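Long-range contacts in angiotensin-converting enzyme (Anopheles gambiae, PDB 6S1Y), which is a zinc metallopeptidase of the angiotensin-converting enzyme family that probably removes dipeptides from the C-terminal ends of peptide substrates: residues His32-Ala37 against Lys51-Ala56; Arg85-Lys89 against Ser550-Trp554; Leu93-Pro99 against Gln180-Asn185; Met302-Pro306 against Ile362-Gln367. The contacts are given in a common frame with arbitrary orientation. Residues are numbered along the deposited sequence.

Contact 1 (His32-Ala37 against Lys51-Ala56); sequences HQTLAA and KKTKAA
Both segments are alpha-helix, His-32 to Ala-37 within helix 12-42 and Lys-51 to Ala-56 within helix 46-70. Their short axes run antiparallel at 167° and approach to 8.2 Å, with CA atoms in register at Ala-36 and Lys-52 (4.8 Å) and at Gln-33 and Ala-55 (4.9 Å). Such close backbones are possible because the facing positions are alanines: Ala-36 CB meets Ala-55 CB at 3.8 Å, and also lies 3.8 Å from Lys-51 O and 3.9 Å from Lys-52 CA. Helix 12-42 and helix 46-70 form an antiparallel helical hairpin, with three residues between them, near the N-terminus of this largely helical peptidase. Gln-33, with chi1 t, lays its CG 3.6 Å from Ala-56 CA, while His-32, also t, swings ND1 to 3.7 Å from Ala-55 CB. Ala-56 also touches Phe-103 and Leu-107 of helix 100-119. Lys-52 is extended, all chi angles t, so its CE reaches 4.1 Å from Ala-37 CB. Polar contact between the segments passes through water: one donates to Gln-33 O (3.1 Å) and Lys-52 O (2.7 Å), and a second, backbone to side chain, donates to Ala-37 O (3.0 Å) while accepting from Lys-52 NZ (2.5 Å).

Contact 2 (Arg85-Lys89 against Ser550-Trp554); sequences RRIKK and SSKPW
Residues Arg-85 to Lys-89 form alpha-helix within helix 81-90, with Lys-89 N bonded to Arg-85 O at 3.1 Å; Ser-550 to Pro-553 are irregular and lead into helix 554-562, Pro-553 taking the N-cap position. The backbones stay well apart, 7.6 Å between the CA atoms of Arg-85 and Ser-551 and 9.5 Å between those of Lys-89 and Ser-550, so two long basic side chains bridge the gap. Arg-85 is extended (chi1 to chi3 all t) with chi4 at 79°, so that its NE and NH2 both bond to Ser-550 O, at 3.0 and 2.9 Å, with N-H...O angles of 148° and 149°. Lys-89 (chi1 m, chi2 t) donates from NZ to Ser-550 OG at 2.7 Å. Ser-550 thus accepts through carbonyl and hydroxyl alike, and its backbone also hydrogen-bonds with Phe-375. This convergence of two guanidinium N-H groups on one carbonyl oxygen ties helix 81-90, the third of the chain, to a loop more than 450 residues later in the same helical fold. Two further carbonyls lie close without suitable angles: Ser-551 O is 3.1 Å from Arg-85 NE, and Lys-552 O is 3.3 Å from Arg-85 NH2. Over one guanidinium face sit Lys-552 C and Pro-553 N. Ser-551 OG bonds to Leu-548 O, and Arg-86 forms a salt bridge through NE to Glu-23 OE2 on helix 12-42.

Contact 3 (Leu93-Pro99 against Gln180-Asn185); sequences LGYAALP and QAALRN
Leu-93 to Pro-99 join helix 81-90 to helix 100-119, with a 3-10 turn at Tyr-95 to Ala-97 and Pro-99 at the N-cap. They pack on the C-terminal end of helix 168-184, the nearest CA atoms being those of Tyr-95 and Ala-181, 5.4 Å apart. Gln-180 offers its CB to Leu-98 CD2 at 3.7 Å. Ala-181 points into the loop, its CB 3.9 Å from both Leu-98 CG and Tyr-95 CD1; the Tyr-95 hydroxyl bonds beyond the contact to Asp-491 and Asn-178. One helical turn on, Arg-184 (chi1 m, chi2 t) runs along the loop, with CD 3.6 Å from Ala-97 O, and sets one guanidinium face over Pro-99, CZ to CD 3.6 Å. Asn-185 ends the segment. Its ND2 donates to Ala-181 O of its own segment at 3.2 Å (166°) and, more weakly, to Gly-94 O at 3.1 Å (123°), while lying 3.2 Å from Ala-97 CB. The contact therefore joins a helix end to an interhelical connection chiefly by packing without strong polar bonds, of aliphatic groups and of the Arg-184 guanidinium face on Pro-99, since the one hydrogen bond spanning the segments is weak and shares its donor atom with the better bond inside the helix end.

Contact 4 (Met302-Pro306 against Ile362-Gln367); sequences MTKLP and IQYYLQ
Leu-366 CD1 sits at the apolar centre, 3.9 Å from Pro-306 CD, 4.0 Å from Thr-303 CG2 and 4.5 Å from Leu-305 CD2, with chi1 m and chi2 t. Its helix, 349-368, carries the zinc-binding HExxH motif (His-357 and His-361), and Ile-362 to Gln-367 follow that motif directly. Against them lies Met-302 to Pro-306, an extended loop (phi -115 to -66°, psi 130 to 170°) before helix 307-312; the nearest CA atoms are those of Thr-303 and Gln-363, 6.9 Å apart. Leu-305 adds CD2 to Ile-362 CG2 at 3.6 Å, while Val-339 borders Ile-362 and Pro-306. Outward, Gln-363 (chi1 t, chi2 p) matches the backbone of Thr-303 with its amide: Thr-303 N donates to OE1 of Gln-363 at 3.0 Å, and NE2 of Gln-363 donates to Thr-303 O at 2.9 Å (168°). Met-302 CB lies 3.5 Å from Gln-363 OE1, which accepts a second bond, from Gln-367 NE2, at 2.8 Å.

Contact 4 bears most directly on the catalytic centre: its helix supplies His-357 and His-361, which bind zinc with Glu-385, and the side chain of Ile-362 is about 9 Å from the bound gamma-glutamyl ligand. The Lys-52 side chain of contact 1 is also about 9 Å from that ligand, and the Tyr-95 side chain of contact 3 about 12 Å. Contacts 1 and 4 have centres 24 Å apart and nearest atoms about 8 Å apart. Contacts 3 and 4 are nested within the loop closed by contact 2, whereas contact 1 precedes it. Contacts 2 and 3 adjoin in sequence, with centres 20 Å apart; contacts 3 and 4 lie 33 Å apart between centres.

Contact 1 (His32-Ala37 against Lys51-Ala56)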
loop_
_atom_site.group_PDB
_atom_site.type_symbol
_atom_site.label_atom_id
_atom_site.label_comp_id
_atom_site.label_asym_id
_atom_site.label_seq_id
_atom_site.Cartn_x
_atom_site.Cartn_y
_atom_site.Cartn_z
ATOM N N HIS A 32 -20.294 -11.621 -9.054
ATOM C CA HIS A 32 -20.430 -11.304 -10.472
ATOM C C HIS A 32 -19.735 -9.987 -10.787
ATOM O O HIS A 32 -19.049 -9.855 -11.800
ATOM C CB HIS A 32 -21.913 -11.249 -10.853
ATOM C CG HIS A 32 -22.153 -11.008 -12.310
ATOM N ND1 HIS A 32 -22.671 -9.823 -12.794
ATOM C CD2 HIS A 32 -21.931 -11.792 -13.393
ATOM C CE1 HIS A 32 -22.761 -9.888 -14.111
ATOM N NE2 HIS A 32 -22.317 -11.073 -14.499
ATOM N N GLN A 33 -19.865 -9.012 -9.899
ATOM C CA GLN A 33 -19.255 -7.714 -10.147
ATOM C C GLN A 33 -17.736 -7.800 -10.074
ATOM O O GLN A 33 -17.033 -7.285 -10.953
ATOM C CB GLN A 33 -19.816 -6.715 -9.145
ATOM C CG GLN A 33 -19.299 -5.331 -9.322
ATOM C CD GLN A 33 -18.472 -4.927 -8.149
ATOM O OE1 GLN A 33 -18.996 -4.426 -7.148
ATOM N NE2 GLN A 33 -17.160 -5.164 -8.246
ATOM N N THR A 34 -17.213 -8.482 -9.056
ATOM C CA THR A 34 -15.774 -8.670 -8.955
ATOM C C THR A 34 -15.219 -9.355 -10.196
ATOM O O THR A 34 -14.159 -8.967 -10.718
ATOM C CB THR A 34 -15.449 -9.495 -7.716
ATOM O OG1 THR A 34 -15.798 -8.761 -6.545
ATOM C CG2 THR A 34 -13.984 -9.817 -7.671
ATOM N N LEU A 35 -15.924 -10.379 -10.683
ATOM C CA LEU A 35 -15.446 -11.127 -11.834
ATOM C C LEU A 35 -15.310 -10.228 -13.057
ATOM O O LEU A 35 -14.303 -10.288 -13.776
ATOM C CB LEU A 35 -16.399 -12.285 -12.111
ATOM C CG LEU A 35 -15.795 -13.567 -12.674
ATOM C CD1 LEU A 35 -16.894 -14.633 -12.706
ATOM C CD2 LEU A 35 -15.195 -13.337 -14.045
ATOM N N ALA A 36 -16.310 -9.383 -13.308
ATOM C CA ALA A 36 -16.235 -8.484 -14.448
ATOM C C ALA A 36 -15.108 -7.474 -14.278
ATOM O O ALA A 36 -14.456 -7.102 -15.263
ATOM C CB ALA A 36 -17.580 -7.785 -14.645
ATOM N N ALA A 37 -14.853 -7.032 -13.039
ATOM C CA ALA A 37 -13.749 -6.105 -12.791
ATOM C C ALA A 37 -12.405 -6.772 -13.057
ATOM O O ALA A 37 -11.499 -6.159 -13.632
ATOM C CB ALA A 37 -13.826 -5.579 -11.358
ATOM N N LYS A 51 -18.897 -4.044 -19.569
ATOM C CA LYS A 51 -19.353 -5.143 -18.729
ATOM C C LYS A 51 -19.003 -4.907 -17.266
ATOM O O LYS A 51 -19.785 -5.255 -16.370
ATOM C CB LYS A 51 -18.756 -6.457 -19.225
ATOM C CG LYS A 51 -19.662 -7.193 -20.194
ATOM C CD LYS A 51 -18.991 -8.427 -20.786
ATOM C CE LYS A 51 -17.790 -8.930 -19.969
ATOM N NZ LYS A 51 -17.293 -10.265 -20.458
ATOM N N LYS A 52 -17.843 -4.306 -16.996
ATOM C CA LYS A 52 -17.500 -4.009 -15.612
ATOM C C LYS A 52 -18.503 -3.044 -14.996
ATOM O O LYS A 52 -18.962 -3.244 -13.864
ATOM C CB LYS A 52 -16.086 -3.434 -15.518
ATOM C CG LYS A 52 -15.798 -2.758 -14.174
ATOM C CD LYS A 52 -14.352 -2.280 -14.081
ATOM C CE LYS A 52 -14.052 -1.700 -12.709
ATOM N NZ LYS A 52 -12.582 -1.673 -12.457
ATOM N N THR A 53 -18.857 -1.977 -15.717
ATOM C CA THR A 53 -19.772 -1.023 -15.105
ATOM C C THR A 53 -21.204 -1.547 -15.100
ATOM O O THR A 53 -21.946 -1.291 -14.145
ATOM C CB THR A 53 -19.687 0.343 -15.791
ATOM O OG1 THR A 53 -20.299 0.295 -17.073
ATOM C CG2 THR A 53 -18.242 0.786 -15.971
ATOM N N LYS A 54 -21.606 -2.305 -16.123
ATOM C CA LYS A 54 -22.910 -2.965 -16.073
ATOM C C LYS A 54 -23.032 -3.850 -14.832
ATOM O O LYS A 54 -24.006 -3.758 -14.076
ATOM C CB LYS A 54 -23.141 -3.794 -17.337
ATOM C CG LYS A 54 -24.593 -4.305 -17.451
ATOM C CD LYS A 54 -24.697 -5.694 -18.077
ATOM C CE LYS A 54 -25.894 -6.489 -17.501
ATOM N NZ LYS A 54 -27.166 -5.677 -17.478
ATOM N N ALA A 55 -22.053 -4.730 -14.608
ATOM C CA ALA A 55 -22.122 -5.613 -13.447
ATOM C C ALA A 55 -22.068 -4.816 -12.152
ATOM O O ALA A 55 -22.695 -5.197 -11.153
ATOM C CB ALA A 55 -20.989 -6.631 -13.497
ATOM N N ALA A 56 -21.340 -3.696 -12.153
ATOM C CA ALA A 56 -21.347 -2.822 -10.987
ATOM C C ALA A 56 -22.705 -2.147 -10.820
ATOM O O ALA A 56 -23.215 -2.037 -9.698
ATOM C CB ALA A 56 -20.233 -1.778 -11.099
HETATM O O HOH W 1 -17.455 -4.381 -11.869
HETATM O O HOH W 2 -10.777 -3.333 -12.857
#

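Contact 2 (Arg85-Lys89 against Ser550-Trp554)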
loop_
_atom_site.group_PDB
_atom_site.type_symbol
_atom_site.label_atom_id
_atom_site.label_comp_id
_atom_site.label_asym_id
_atom_site.label_seq_id
_atom_site.Cartn_x
_atom_site.Cartn_y
_atom_site.Cartn_z
ATOM N N ARG A 85 -24.484 -5.964 13.861
ATOM C CA ARG A 85 -23.340 -5.600 13.034
ATOM C C ARG A 85 -23.515 -6.091 11.606
ATOM O O ARG A 85 -23.087 -5.425 10.658
ATOM C CB ARG A 85 -22.070 -6.174 13.651
ATOM C CG ARG A 85 -20.785 -5.548 13.176
ATOM C CD ARG A 85 -19.590 -6.179 13.893
ATOM N NE ARG A 85 -18.336 -5.839 13.241
ATOM C CZ ARG A 85 -17.701 -4.680 13.385
ATOM N NH1 ARG A 85 -18.207 -3.742 14.166
ATOM N NH2 ARG A 85 -16.563 -4.464 12.736
ATOM N N ARG A 86 -24.132 -7.260 11.429
ATOM C CA ARG A 86 -24.382 -7.765 10.086
ATOM C C ARG A 86 -25.356 -6.874 9.340
ATOM O O ARG A 86 -25.217 -6.694 8.125
ATOM C CB ARG A 86 -24.916 -9.193 10.161
ATOM C CG ARG A 86 -23.859 -10.233 10.510
ATOM C CD ARG A 86 -24.479 -11.509 11.092
ATOM N NE ARG A 86 -25.275 -12.245 10.114
ATOM C CZ ARG A 86 -26.133 -13.215 10.420
ATOM N NH1 ARG A 86 -26.318 -13.575 11.685
ATOM N NH2 ARG A 86 -26.815 -13.825 9.457
ATOM N N ILE A 87 -26.324 -6.298 10.046
ATOM C CA ILE A 87 -27.320 -5.456 9.396
ATOM C C ILE A 87 -26.726 -4.102 9.029
ATOM O O ILE A 87 -27.050 -3.537 7.979
ATOM C CB ILE A 87 -28.556 -5.297 10.302
ATOM C CG1 ILE A 87 -29.326 -6.617 10.392
ATOM C CG2 ILE A 87 -29.462 -4.184 9.781
ATOM C CD1 ILE A 87 -29.958 -6.849 11.742
ATOM N N LYS A 88 -25.866 -3.549 9.893
ATOM C CA LYS A 88 -25.255 -2.254 9.605
ATOM C C LYS A 88 -24.323 -2.331 8.399
ATOM O O LYS A 88 -24.352 -1.452 7.531
ATOM C CB LYS A 88 -24.495 -1.756 10.837
ATOM C CG LYS A 88 -23.853 -0.372 10.678
ATOM C CD LYS A 88 -22.976 -0.001 11.888
ATOM C CE LYS A 88 -21.626 -0.727 11.869
ATOM N NZ LYS A 88 -21.238 -1.282 13.206
ATOM N N LYS A 89 -23.494 -3.375 8.323
ATOM C CA LYS A 89 -22.533 -3.472 7.228
ATOM C C LYS A 89 -23.211 -3.806 5.910
ATOM O O LYS A 89 -22.753 -3.366 4.849
ATOM C CB LYS A 89 -21.462 -4.510 7.565
ATOM C CG LYS A 89 -20.624 -4.086 8.773
ATOM C CD LYS A 89 -19.582 -5.112 9.163
ATOM C CE LYS A 89 -18.240 -4.814 8.538
ATOM N NZ LYS A 89 -17.448 -3.828 9.345
ATOM N N SER A 550 -14.018 -9.075 9.470
ATOM C CA SER A 550 -14.562 -7.811 9.935
ATOM C C SER A 550 -15.620 -8.000 11.015
ATOM O O SER A 550 -16.328 -7.049 11.356
ATOM C CB SER A 550 -15.151 -7.059 8.736
ATOM O OG SER A 550 -15.516 -5.747 9.101
ATOM N N SER A 551 -15.728 -9.202 11.579
ATOM C CA SER A 551 -16.860 -9.522 12.443
ATOM C C SER A 551 -16.775 -8.833 13.790
ATOM O O SER A 551 -17.807 -8.634 14.436
ATOM C CB SER A 551 -16.953 -11.028 12.654
ATOM O OG SER A 551 -15.814 -11.519 13.333
ATOM N N LYS A 552 -15.581 -8.440 14.217
ATOM C CA LYS A 552 -15.440 -7.677 15.449
ATOM C C LYS A 552 -14.805 -6.311 15.182
ATOM O O LYS A 552 -14.074 -6.131 14.196
ATOM C CB LYS A 552 -14.589 -8.449 16.467
ATOM C CG LYS A 552 -15.134 -9.832 16.766
ATOM C CD LYS A 552 -14.465 -10.457 17.980
ATOM C CE LYS A 552 -15.316 -11.589 18.566
ATOM N NZ LYS A 552 -14.533 -12.426 19.531
ATOM N N PRO A 553 -15.087 -5.328 16.037
ATOM C CA PRO A 553 -14.324 -4.070 16.002
ATOM C C PRO A 553 -12.831 -4.347 16.059
ATOM O O PRO A 553 -12.379 -5.267 16.750
ATOM C CB PRO A 553 -14.800 -3.331 17.259
ATOM C CG PRO A 553 -16.157 -3.898 17.538
ATOM C CD PRO A 553 -16.113 -5.330 17.096
ATOM N N TRP A 554 -12.057 -3.522 15.350
ATOM C CA TRP A 554 -10.679 -3.903 15.083
ATOM C C TRP A 554 -9.819 -3.915 16.342
ATOM O O TRP A 554 -8.837 -4.665 16.394
ATOM C CB TRP A 554 -10.076 -3.001 13.995
ATOM C CG TRP A 554 -9.858 -1.588 14.354
ATOM C CD1 TRP A 554 -10.619 -0.508 13.979
ATOM C CD2 TRP A 554 -8.777 -1.065 15.135
ATOM N NE1 TRP A 554 -10.094 0.646 14.507
ATOM C CE2 TRP A 554 -8.953 0.334 15.205
ATOM C CE3 TRP A 554 -7.674 -1.647 15.778
ATOM C CZ2 TRP A 554 -8.071 1.159 15.903
ATOM C CZ3 TRP A 554 -6.809 -0.833 16.469
ATOM C CH2 TRP A 554 -7.013 0.563 16.531
#

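Contact 3 (Leu93-Pro99 against Gln180-Asn185)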
loop_
_atom_site.group_PDB
_atom_site.type_symbol
_atom_site.label_atom_id
_atom_site.label_comp_id
_atom_site.label_asym_id
_atom_site.label_seq_id
_atom_site.Cartn_x
_atom_site.Cartn_y
_atom_site.Cartn_z
ATOM N N LEU A 93 -24.039 1.617 1.851
ATOM C CA LEU A 93 -24.145 1.662 0.398
ATOM C C LEU A 93 -22.898 2.215 -0.278
ATOM O O LEU A 93 -22.524 1.742 -1.357
ATOM C CB LEU A 93 -25.344 2.520 -0.019
ATOM C CG LEU A 93 -26.742 2.047 0.376
ATOM C CD1 LEU A 93 -27.764 3.050 -0.114
ATOM C CD2 LEU A 93 -27.018 0.686 -0.201
ATOM N N GLY A 94 -22.267 3.230 0.325
ATOM C CA GLY A 94 -21.181 3.913 -0.355
ATOM C C GLY A 94 -21.666 4.513 -1.659
ATOM O O GLY A 94 -22.726 5.155 -1.730
ATOM N N TYR A 95 -20.892 4.282 -2.720
ATOM C CA TYR A 95 -21.218 4.863 -4.017
ATOM C C TYR A 95 -22.579 4.396 -4.516
ATOM O O TYR A 95 -23.254 5.117 -5.264
ATOM C CB TYR A 95 -20.144 4.506 -5.045
ATOM C CG TYR A 95 -18.813 5.214 -4.845
ATOM C CD1 TYR A 95 -18.671 6.219 -3.898
ATOM C CD2 TYR A 95 -17.703 4.869 -5.610
ATOM C CE1 TYR A 95 -17.476 6.851 -3.715
ATOM C CE2 TYR A 95 -16.488 5.505 -5.438
ATOM C CZ TYR A 95 -16.381 6.500 -4.490
ATOM O OH TYR A 95 -15.172 7.151 -4.298
ATOM N N ALA A 96 -22.997 3.193 -4.124
ATOM C CA ALA A 96 -24.278 2.678 -4.584
ATOM C C ALA A 96 -25.440 3.548 -4.128
ATOM O O ALA A 96 -26.544 3.366 -4.628
ATOM C CB ALA A 96 -24.476 1.234 -4.105
ATOM N N ALA A 97 -25.222 4.498 -3.215
ATOM C CA ALA A 97 -26.299 5.399 -2.824
ATOM C C ALA A 97 -26.723 6.337 -3.941
ATOM O O ALA A 97 -27.773 6.971 -3.822
ATOM C CB ALA A 97 -25.893 6.225 -1.603
ATOM N N LEU A 98 -25.961 6.440 -5.012
ATOM C CA LEU A 98 -26.291 7.429 -6.028
ATOM C C LEU A 98 -27.334 6.889 -7.005
ATOM O O LEU A 98 -27.394 5.685 -7.260
ATOM C CB LEU A 98 -25.043 7.831 -6.810
ATOM C CG LEU A 98 -23.915 8.552 -6.078
ATOM C CD1 LEU A 98 -22.623 8.363 -6.873
ATOM C CD2 LEU A 98 -24.209 10.037 -5.883
ATOM N N PRO A 99 -28.157 7.764 -7.582
ATOM C CA PRO A 99 -28.976 7.331 -8.721
ATOM C C PRO A 99 -28.069 6.728 -9.784
ATOM O O PRO A 99 -26.922 7.151 -9.964
ATOM C CB PRO A 99 -29.658 8.619 -9.201
ATOM C CG PRO A 99 -28.884 9.751 -8.563
ATOM C CD PRO A 99 -28.300 9.209 -7.295
ATOM N N GLN A 180 -21.169 13.831 -3.618
ATOM C CA GLN A 180 -22.605 13.550 -3.633
ATOM C C GLN A 180 -22.917 12.233 -2.939
ATOM O O GLN A 180 -23.933 12.111 -2.245
ATOM C CB GLN A 180 -23.127 13.524 -5.069
ATOM C CG GLN A 180 -23.308 14.895 -5.673
ATOM C CD GLN A 180 -24.246 15.752 -4.832
ATOM O OE1 GLN A 180 -23.891 16.855 -4.426
ATOM N NE2 GLN A 180 -25.441 15.225 -4.545
ATOM N N ALA A 181 -22.053 11.231 -3.106
ATOM C CA ALA A 181 -22.329 9.940 -2.487
ATOM C C ALA A 181 -22.156 10.005 -0.977
ATOM O O ALA A 181 -22.888 9.346 -0.231
ATOM C CB ALA A 181 -21.425 8.871 -3.087
ATOM N N ALA A 182 -21.186 10.787 -0.506
ATOM C CA ALA A 182 -20.992 10.931 0.931
ATOM C C ALA A 182 -22.176 11.643 1.574
ATOM O O ALA A 182 -22.636 11.248 2.656
ATOM C CB ALA A 182 -19.697 11.698 1.205
ATOM N N LEU A 183 -22.660 12.710 0.932
ATOM C CA LEU A 183 -23.832 13.430 1.429
ATOM C C LEU A 183 -25.065 12.523 1.473
ATOM O O LEU A 183 -25.786 12.489 2.477
ATOM C CB LEU A 183 -24.099 14.653 0.549
ATOM C CG LEU A 183 -23.004 15.722 0.558
ATOM C CD1 LEU A 183 -23.385 16.919 -0.284
ATOM C CD2 LEU A 183 -22.733 16.157 1.977
ATOM N N ARG A 184 -25.304 11.761 0.398
ATOM C CA ARG A 184 -26.421 10.829 0.377
ATOM C C ARG A 184 -26.290 9.724 1.421
ATOM O O ARG A 184 -27.275 9.020 1.676
ATOM C CB ARG A 184 -26.566 10.205 -1.017
ATOM C CG ARG A 184 -27.051 11.165 -2.078
ATOM C CD ARG A 184 -27.304 10.473 -3.404
ATOM N NE ARG A 184 -28.490 11.026 -4.067
ATOM C CZ ARG A 184 -28.461 11.942 -5.030
ATOM N NH1 ARG A 184 -27.299 12.437 -5.482
ATOM N NH2 ARG A 184 -29.604 12.367 -5.553
ATOM N N ASN A 185 -25.115 9.542 2.024
ATOM C CA ASN A 185 -24.935 8.589 3.115
ATOM C C ASN A 185 -24.861 9.271 4.477
ATOM O O ASN A 185 -24.554 8.613 5.468
ATOM C CB ASN A 185 -23.669 7.761 2.899
ATOM C CG ASN A 185 -23.929 6.464 2.155
ATOM O OD1 ASN A 185 -24.162 5.419 2.774
ATOM N ND2 ASN A 185 -23.860 6.513 0.826
#

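Contact 4 (Met302-Pro306 against Ile362-Gln367)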
loop_
_atom_site.group_PDB
_atom_site.type_symbol
_atom_site.label_atom_id
_atom_site.label_comp_id
_atom_site.label_asym_id
_atom_site.label_seq_id
_atom_site.Cartn_x
_atom_site.Cartn_y
_atom_site.Cartn_z
ATOM N N MET A 302 -0.560 -22.225 8.335
ATOM C CA MET A 302 -1.581 -21.407 7.699
ATOM C C MET A 302 -1.898 -22.018 6.344
ATOM O O MET A 302 -1.189 -22.895 5.864
ATOM C CB MET A 302 -1.113 -19.939 7.585
ATOM C CG MET A 302 -0.891 -19.270 8.969
ATOM S SD MET A 302 -0.399 -17.500 8.978
ATOM C CE MET A 302 -1.958 -16.732 8.566
ATOM N N THR A 303 -2.963 -21.525 5.708
ATOM C CA THR A 303 -3.543 -22.230 4.577
ATOM C C THR A 303 -2.630 -22.200 3.362
ATOM O O THR A 303 -2.160 -21.134 2.952
ATOM C CB THR A 303 -4.895 -21.628 4.211
ATOM O OG1 THR A 303 -5.773 -21.713 5.338
ATOM C CG2 THR A 303 -5.498 -22.362 3.007
ATOM N N LYS A 304 -2.393 -23.375 2.783
ATOM C CA LYS A 304 -1.686 -23.502 1.517
ATOM C C LYS A 304 -2.531 -22.931 0.384
ATOM O O LYS A 304 -3.760 -22.976 0.418
ATOM C CB LYS A 304 -1.380 -24.981 1.238
ATOM C CG LYS A 304 -0.533 -25.249 0.000
ATOM C CD LYS A 304 -0.873 -26.599 -0.634
ATOM C CE LYS A 304 0.374 -27.450 -0.872
ATOM N NZ LYS A 304 1.513 -26.693 -1.478
ATOM N N LEU A 305 -1.864 -22.404 -0.640
ATOM C CA LEU A 305 -2.607 -21.788 -1.742
ATOM C C LEU A 305 -3.403 -22.859 -2.484
ATOM O O LEU A 305 -2.836 -23.882 -2.862
ATOM C CB LEU A 305 -1.658 -21.073 -2.717
ATOM C CG LEU A 305 -0.978 -19.798 -2.203
ATOM C CD1 LEU A 305 0.062 -19.300 -3.183
ATOM C CD2 LEU A 305 -2.006 -18.703 -1.941
ATOM N N PRO A 306 -4.693 -22.649 -2.736
ATOM C CA PRO A 306 -5.460 -23.616 -3.539
ATOM C C PRO A 306 -5.015 -23.623 -4.987
ATOM O O PRO A 306 -4.390 -22.682 -5.492
ATOM C CB PRO A 306 -6.904 -23.117 -3.418
ATOM C CG PRO A 306 -6.751 -21.586 -3.194
ATOM C CD PRO A 306 -5.489 -21.452 -2.369
ATOM N N ILE A 362 -4.025 -12.563 0.008
ATOM C CA ILE A 362 -4.633 -13.851 -0.323
ATOM C C ILE A 362 -4.893 -14.659 0.946
ATOM O O ILE A 362 -6.002 -15.149 1.173
ATOM C CB ILE A 362 -3.746 -14.640 -1.301
ATOM C CG1 ILE A 362 -3.625 -13.921 -2.642
ATOM C CG2 ILE A 362 -4.325 -16.043 -1.505
ATOM C CD1 ILE A 362 -4.917 -13.784 -3.397
ATOM N N GLN A 363 -3.871 -14.794 1.801
ATOM C CA GLN A 363 -4.025 -15.558 3.032
ATOM C C GLN A 363 -5.164 -15.006 3.875
ATOM O O GLN A 363 -5.916 -15.762 4.494
ATOM C CB GLN A 363 -2.724 -15.541 3.823
ATOM C CG GLN A 363 -2.774 -16.355 5.107
ATOM C CD GLN A 363 -2.929 -17.853 4.849
ATOM O OE1 GLN A 363 -3.601 -18.552 5.614
ATOM N NE2 GLN A 363 -2.301 -18.347 3.776
ATOM N N TYR A 364 -5.302 -13.689 3.934
ATOM C CA TYR A 364 -6.393 -13.116 4.706
ATOM C C TYR A 364 -7.725 -13.559 4.107
ATOM O O TYR A 364 -8.619 -14.026 4.823
ATOM C CB TYR A 364 -6.252 -11.595 4.727
ATOM C CG TYR A 364 -6.769 -10.841 5.951
ATOM C CD1 TYR A 364 -7.670 -11.401 6.844
ATOM C CD2 TYR A 364 -6.340 -9.529 6.189
ATOM C CE1 TYR A 364 -8.143 -10.668 7.953
ATOM C CE2 TYR A 364 -6.784 -8.800 7.281
ATOM C CZ TYR A 364 -7.689 -9.361 8.164
ATOM O OH TYR A 364 -8.106 -8.586 9.236
ATOM N N TYR A 365 -7.855 -13.449 2.776
ATOM C CA TYR A 365 -9.037 -13.955 2.088
ATOM C C TYR A 365 -9.340 -15.390 2.525
ATOM O O TYR A 365 -10.466 -15.707 2.929
ATOM C CB TYR A 365 -8.836 -13.895 0.565
ATOM C CG TYR A 365 -8.625 -12.508 -0.064
ATOM C CD1 TYR A 365 -9.076 -11.343 0.552
ATOM C CD2 TYR A 365 -7.959 -12.385 -1.284
ATOM C CE1 TYR A 365 -8.876 -10.103 -0.026
ATOM C CE2 TYR A 365 -7.764 -11.145 -1.878
ATOM C CZ TYR A 365 -8.220 -10.010 -1.247
ATOM O OH TYR A 365 -8.004 -8.789 -1.848
ATOM N N LEU A 366 -8.329 -16.270 2.471
ATOM C CA LEU A 366 -8.555 -17.677 2.784
ATOM C C LEU A 366 -8.968 -17.866 4.233
ATOM O O LEU A 366 -9.796 -18.734 4.530
ATOM C CB LEU A 366 -7.310 -18.504 2.469
ATOM C CG LEU A 366 -6.981 -18.550 0.975
ATOM C CD1 LEU A 366 -5.588 -19.107 0.747
ATOM C CD2 LEU A 366 -8.017 -19.391 0.180
ATOM N N GLN A 367 -8.455 -17.032 5.144
ATOM C CA GLN A 367 -8.736 -17.229 6.564
ATOM C C GLN A 367 -10.149 -16.807 6.950
ATOM O O GLN A 367 -10.687 -17.316 7.938
ATOM C CB GLN A 367 -7.728 -16.459 7.422
ATOM C CG GLN A 367 -6.329 -17.045 7.396
ATOM C CD GLN A 367 -6.260 -18.399 8.093
ATOM O OE1 GLN A 367 -6.865 -18.592 9.142
ATOM N NE2 GLN A 367 -5.517 -19.330 7.511
#